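Side-chain contacts in ABC transporter substrate-binding protein (Staphylococcus aureus subsp. aureus NCTC 8325, PDB 3UN6), which probably serves as the ligand-binding component of an ABC-type import system and carries bound zinc, although its natural substrate and exact function are not established: residues Lys54-Gln59 and Lys245-Lys250; Leu151-Leu156 and Gly188-Glu193. All coordinates share one frame; numbering follows the deposited sequence. Where two conformers were deposited one is given.

Contact 1 (Lys54-Gln59 and Lys245-Lys250); sequences KKLLSQ and KKSGFK
With CG anti to its backbone N (chi1 178°), Leu56 extends its branched end toward helix 234-250 and onto Ser247, whose OG stays beside its own backbone N (chi1 -66°), where the hydroxyl can turn back to the carbonyl O of Asp243 one helical turn earlier. The main touch is therefore a methyl against an oxygen already engaged at home: Leu56 CD2 lies 3.4 Å from Ser247 OG, and Leu56 CB follows at 4.0 Å from that oxygen. The same methyl also rests on the root of Lys246, with Leu56 CD2 3.9 Å from Lys246 CB. There the two side chains cross at about a right angle, and from CB outward the lysine leads away from the leucine, to a salt bridge between its NZ and the terminal carboxylate of Ser324. Helices 48-58 and 234-250 come close here, the CA atoms of Leu56 and Ser247 being 7.2 Å apart, which suits a residue as small as serine. Asn49 and Met52 of helix 48-58 also touch Ser247. Chemically, the two segments are joined by van der Waals contact, while the polar ends are satisfied elsewhere, the amine at the chain terminus and the hydroxyl chiefly in its own helix, with a weak hydrogen bond to Thr53 of the facing one.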
loop_
_atom_site.group_PDB
_atom_site.type_symbol
_atom_site.label_atom_id
_atom_site.label_comp_id
_atom_site.label_asym_id
_atom_site.label_seq_id
_atom_site.Cartn_x
_atom_site.Cartn_y
_atom_site.Cartn_z
ATOM N N LYS A 54 9.991 -5.708 -12.955
ATOM C CA LYS A 54 10.159 -5.222 -14.310
ATOM C C LYS A 54 11.645 -5.168 -14.691
ATOM O O LYS A 54 12.032 -5.638 -15.760
ATOM C CB LYS A 54 9.530 -3.823 -14.412
ATOM C CG LYS A 54 9.590 -3.151 -15.764
ATOM C CD LYS A 54 8.802 -3.888 -16.779
ATOM C CE LYS A 54 8.738 -3.096 -18.049
ATOM N NZ LYS A 54 8.139 -3.910 -19.116
ATOM N N LYS A 55 12.490 -4.646 -13.802
ATOM C CA LYS A 55 13.906 -4.561 -14.101
ATOM C C LYS A 55 14.516 -5.963 -14.232
ATOM O O LYS A 55 15.307 -6.227 -15.131
ATOM C CB LYS A 55 14.658 -3.767 -13.047
ATOM C CG LYS A 55 16.129 -3.606 -13.406
ATOM C CD LYS A 55 16.948 -2.935 -12.318
ATOM C CE LYS A 55 18.425 -2.829 -12.765
ATOM N NZ LYS A 55 19.309 -2.342 -11.678
ATOM N N LEU A 56 14.144 -6.860 -13.330
ATOM C CA LEU A 56 14.644 -8.229 -13.378
ATOM C C LEU A 56 14.220 -8.943 -14.682
ATOM O O LEU A 56 15.032 -9.615 -15.333
ATOM C CB LEU A 56 14.159 -8.967 -12.129
ATOM C CG LEU A 56 14.464 -10.435 -11.870
ATOM C CD1 LEU A 56 15.926 -10.807 -12.117
ATOM C CD2 LEU A 56 14.051 -10.734 -10.426
ATOM N N LEU A 57 12.956 -8.782 -15.062
ATOM C CA LEU A 57 12.424 -9.407 -16.275
ATOM C C LEU A 57 13.189 -8.950 -17.525
ATOM O O LEU A 57 13.368 -9.731 -18.453
ATOM C CB LEU A 57 10.925 -9.121 -16.417
ATOM C CG LEU A 57 10.123 -9.826 -17.512
ATOM C CD1 LEU A 57 10.073 -11.357 -17.329
ATOM C CD2 LEU A 57 8.733 -9.267 -17.511
ATOM N N SER A 58 13.642 -7.700 -17.538
ATOM C CA SER A 58 14.402 -7.171 -18.672
ATOM C C SER A 58 15.771 -7.846 -18.824
ATOM O O SER A 58 16.364 -7.803 -19.892
ATOM C CB SER A 58 14.606 -5.667 -18.517
ATOM O OG SER A 58 13.367 -5.004 -18.362
ATOM N N GLN A 59 16.259 -8.468 -17.754
ATOM C CA GLN A 59 17.554 -9.140 -17.776
ATOM C C GLN A 59 17.542 -10.549 -18.375
ATOM O O GLN A 59 18.605 -11.107 -18.588
ATOM C CB GLN A 59 18.171 -9.137 -16.375
ATOM C CG GLN A 59 18.583 -7.728 -15.945
ATOM C CD GLN A 59 19.027 -7.634 -14.500
ATOM O OE1 GLN A 59 18.629 -8.440 -13.657
ATOM N NE2 GLN A 59 19.843 -6.631 -14.200
ATOM N N LYS A 245 8.908 -12.618 -6.330
ATOM C CA LYS A 245 9.479 -13.134 -5.080
ATOM C C LYS A 245 10.988 -12.850 -5.009
ATOM O O LYS A 245 11.486 -12.339 -4.006
ATOM C CB LYS A 245 9.173 -14.618 -4.941
ATOM C CG LYS A 245 9.726 -15.250 -3.684
ATOM C CD LYS A 245 9.097 -16.602 -3.462
ATOM C CE LYS A 245 9.607 -17.244 -2.178
ATOM N NZ LYS A 245 8.935 -18.552 -1.951
ATOM N N LYS A 246 11.703 -13.174 -6.088
ATOM C CA LYS A 246 13.131 -12.899 -6.186
ATOM C C LYS A 246 13.395 -11.397 -5.960
ATOM O O LYS A 246 14.310 -11.014 -5.207
ATOM C CB LYS A 246 13.660 -13.301 -7.567
ATOM C CG LYS A 246 13.515 -14.779 -7.942
ATOM C CD LYS A 246 14.118 -15.056 -9.334
ATOM C CE LYS A 246 13.937 -16.510 -9.789
ATOM N NZ LYS A 246 14.542 -17.499 -8.862
ATOM N N SER A 247 12.570 -10.555 -6.604
ATOM C CA SER A 247 12.708 -9.098 -6.515
ATOM C C SER A 247 12.566 -8.594 -5.088
ATOM O O SER A 247 13.293 -7.688 -4.658
ATOM C CB SER A 247 11.677 -8.399 -7.410
ATOM O OG SER A 247 11.946 -8.673 -8.775
ATOM N N GLY A 248 11.643 -9.209 -4.361
ATOM C CA GLY A 248 11.368 -8.850 -2.981
ATOM C C GLY A 248 12.585 -8.935 -2.095
ATOM O O GLY A 248 12.774 -8.093 -1.219
ATOM N N PHE A 249 13.416 -9.932 -2.336
ATOM C CA PHE A 249 14.656 -10.094 -1.572
ATOM C C PHE A 249 15.752 -9.151 -2.065
ATOM O O PHE A 249 16.519 -8.638 -1.263
ATOM C CB PHE A 249 15.101 -11.549 -1.571
ATOM C CG PHE A 249 14.168 -12.451 -0.798
ATOM C CD1 PHE A 249 14.235 -12.509 0.582
ATOM C CD2 PHE A 249 13.211 -13.217 -1.449
ATOM C CE1 PHE A 249 13.367 -13.327 1.312
ATOM C CE2 PHE A 249 12.334 -14.035 -0.738
ATOM C CZ PHE A 249 12.415 -14.090 0.652
ATOM N N LYS A 250 15.827 -8.916 -3.370
ATOM C CA LYS A 250 16.772 -7.913 -3.908
ATOM C C LYS A 250 16.541 -6.529 -3.267
ATOM O O LYS A 250 17.484 -5.765 -3.033
ATOM C CB LYS A 250 16.594 -7.756 -5.427
ATOM C CG LYS A 250 17.482 -8.575 -6.304
ATOM C CD LYS A 250 18.933 -8.083 -6.216
ATOM C CE LYS A 250 19.783 -8.646 -7.332
ATOM N NZ LYS A 250 19.633 -10.124 -7.448
#

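Contact 2 (Leu151-Leu156 and Gly188-Glu193); sequences LLLEEL and GYSVAE
Ser190 and Leu153 account for most of the buried surface, and they meet carbon to carbon. The serine methylene faces the helix and receives one branch of the leucine: Leu153 CD1 is 3.7 Å from Ser190 CB, and Leu153 CG stands 3.9 Å from that same Ser190 CB. The side chain of Leu153 also touches Phe140, Ile142 and Ile120 on the strands beside Ser190. With OG anti to the backbone N (chi1 -177°), Ser190 hydrogen-bonds through its hydroxyl to the carbonyl O of Val119 in strand 112-122 while its CB meets Leu153, so this buried polar group is satisfied within the sheet. Leu152, the third participant, makes a looser approach, its CD1 lying 4.4 Å from Ser190 OG. The zinc site is near without being part of this contact: the side chain of Leu152 comes within about 7 Å of that of the zinc ligand Cys220. Strand 188-192 runs antiparallel to 112-122 on one flank and parallel to 138-142 on the other, and the leucines of helix 148-159 lie over this central position. The same helix connects parallel strands 138-142 and 167-171, a beta-alpha-beta unit, and such packing of an apolar helix face on a mixed sheet is characteristic of the alpha/beta lobes of periplasmic-binding-protein folds.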
loop_
_atom_site.group_PDB
_atom_site.type_symbol
_atom_site.label_atom_id
_atom_site.label_comp_id
_atom_site.label_asym_id
_atom_site.label_seq_id
_atom_site.Cartn_x
_atom_site.Cartn_y
_atom_site.Cartn_z
ATOM N N LEU A 151 -7.285 2.729 9.845
ATOM C CA LEU A 151 -7.088 1.898 11.030
ATOM C C LEU A 151 -5.961 2.416 11.915
ATOM O O LEU A 151 -6.079 2.427 13.131
ATOM C CB LEU A 151 -6.808 0.436 10.633
ATOM C CG LEU A 151 -7.909 -0.201 9.768
ATOM C CD1 LEU A 151 -7.485 -1.614 9.324
ATOM C CD2 LEU A 151 -9.258 -0.232 10.494
ATOM N N LEU A 152 -4.862 2.840 11.302
ATOM C CA LEU A 152 -3.725 3.374 12.050
ATOM C C LEU A 152 -4.138 4.611 12.831
ATOM O O LEU A 152 -3.808 4.764 14.021
ATOM C CB LEU A 152 -2.566 3.711 11.103
ATOM C CG LEU A 152 -1.716 2.559 10.565
ATOM C CD1 LEU A 152 -0.880 3.010 9.361
ATOM C CD2 LEU A 152 -0.830 1.996 11.679
ATOM N N LEU A 153 -4.889 5.484 12.166
ATOM C CA LEU A 153 -5.325 6.713 12.793
ATOM C C LEU A 153 -6.288 6.474 13.934
ATOM O O LEU A 153 -6.183 7.125 14.971
ATOM C CB LEU A 153 -5.890 7.677 11.758
ATOM C CG LEU A 153 -4.871 8.468 10.938
ATOM C CD1 LEU A 153 -5.613 9.111 9.688
ATOM C CD2 LEU A 153 -4.230 9.524 11.795
ATOM N N GLU A 154 -7.209 5.531 13.758
ATOM C CA GLU A 154 -8.141 5.189 14.819
ATOM C C GLU A 154 -7.431 4.550 16.005
ATOM O O GLU A 154 -7.839 4.725 17.156
ATOM C CB GLU A 154 -9.245 4.263 14.292
ATOM C CG GLU A 154 -10.300 5.004 13.540
ATOM C CD GLU A 154 -11.105 5.890 14.442
ATOM O OE1 GLU A 154 -11.924 5.353 15.213
ATOM O OE2 GLU A 154 -10.953 7.122 14.374
ATOM N N GLU A 155 -6.396 3.775 15.730
ATOM C CA GLU A 155 -5.646 3.163 16.814
ATOM C C GLU A 155 -4.854 4.241 17.550
ATOM O O GLU A 155 -4.736 4.197 18.781
ATOM C CB GLU A 155 -4.731 2.064 16.300
ATOM C CG GLU A 155 -3.920 1.361 17.401
ATOM C CD GLU A 155 -4.791 0.802 18.514
ATOM O OE1 GLU A 155 -5.895 0.304 18.205
ATOM O OE2 GLU A 155 -4.368 0.875 19.699
ATOM N N LEU A 156 -4.346 5.224 16.803
ATOM C CA LEU A 156 -3.596 6.313 17.405
ATOM C C LEU A 156 -4.558 7.149 18.232
ATOM O O LEU A 156 -4.221 7.584 19.316
ATOM C CB LEU A 156 -2.859 7.171 16.344
ATOM C CG LEU A 156 -2.217 8.465 16.874
ATOM C CD1 LEU A 156 -1.182 8.165 17.935
ATOM C CD2 LEU A 156 -1.594 9.294 15.773
ATOM N N GLY A 188 -3.913 16.862 9.554
ATOM C CA GLY A 188 -2.867 15.900 9.222
ATOM C C GLY A 188 -3.367 14.846 8.274
ATOM O O GLY A 188 -4.483 14.936 7.751
ATOM N N TYR A 189 -2.531 13.842 8.034
ATOM C CA TYR A 189 -2.901 12.775 7.155
ATOM C C TYR A 189 -2.065 11.542 7.406
ATOM O O TYR A 189 -1.057 11.585 8.136
ATOM C CB TYR A 189 -2.824 13.211 5.682
ATOM C CG TYR A 189 -1.453 13.661 5.136
ATOM C CD1 TYR A 189 -0.507 12.729 4.694
ATOM C CD2 TYR A 189 -1.166 15.008 4.974
ATOM C CE1 TYR A 189 0.711 13.137 4.171
ATOM C CE2 TYR A 189 0.039 15.430 4.450
ATOM C CZ TYR A 189 0.978 14.488 4.051
ATOM O OH TYR A 189 2.157 14.924 3.517
ATOM N N SER A 190 -2.537 10.431 6.861
ATOM C CA SER A 190 -1.822 9.188 6.931
ATOM C C SER A 190 -1.769 8.605 5.512
ATOM O O SER A 190 -2.780 8.557 4.832
ATOM C CB SER A 190 -2.506 8.245 7.896
ATOM O OG SER A 190 -1.756 7.069 8.013
ATOM N N VAL A 191 -0.594 8.142 5.083
ATOM C CA VAL A 191 -0.414 7.682 3.721
ATOM C C VAL A 191 0.892 6.924 3.599
ATOM O O VAL A 191 1.690 6.904 4.542
ATOM C CB VAL A 191 -0.373 8.890 2.776
ATOM C CG1 VAL A 191 0.895 9.743 3.078
ATOM C CG2 VAL A 191 -0.430 8.454 1.311
ATOM N N ALA A 192 1.081 6.248 2.460
ATOM C CA ALA A 192 2.326 5.548 2.210
ATOM C C ALA A 192 3.368 6.568 1.798
ATOM O O ALA A 192 3.039 7.599 1.206
ATOM C CB ALA A 192 2.153 4.514 1.094
ATOM N N GLU A 193 4.622 6.289 2.090
ATOM C CA GLU A 193 5.677 7.148 1.581
ATOM C C GLU A 193 5.626 6.968 0.065
ATOM O O GLU A 193 5.125 5.951 -0.416
ATOM C CB GLU A 193 7.016 6.767 2.166
ATOM C CG GLU A 193 7.150 7.105 3.657
ATOM C CD GLU A 193 7.177 8.622 3.967
ATOM O OE1 GLU A 193 6.592 9.428 3.212
ATOM O OE2 GLU A 193 7.768 9.003 5.008
#

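The two contacts sit on opposite sides of the chain's centre, with centres 30 Å apart and nearest atoms about 16 Å apart. Along the chain, 54-59 comes first, then 151-156 and 188-193, and finally 245-250, so contact 1 joins distant parts of the sequence and contact 2 falls between them. They share no helix or strand. Helix 48-58 follows strand 36-41 of the five-stranded sheet, and helix 234-250 comes after strand 221-225 of that sheet; contact 2 belongs to the other mixed sheet. This division is consistent with the two-lobed architecture of substrate-binding proteins, in which the chain leaves one lobe, builds the second and returns.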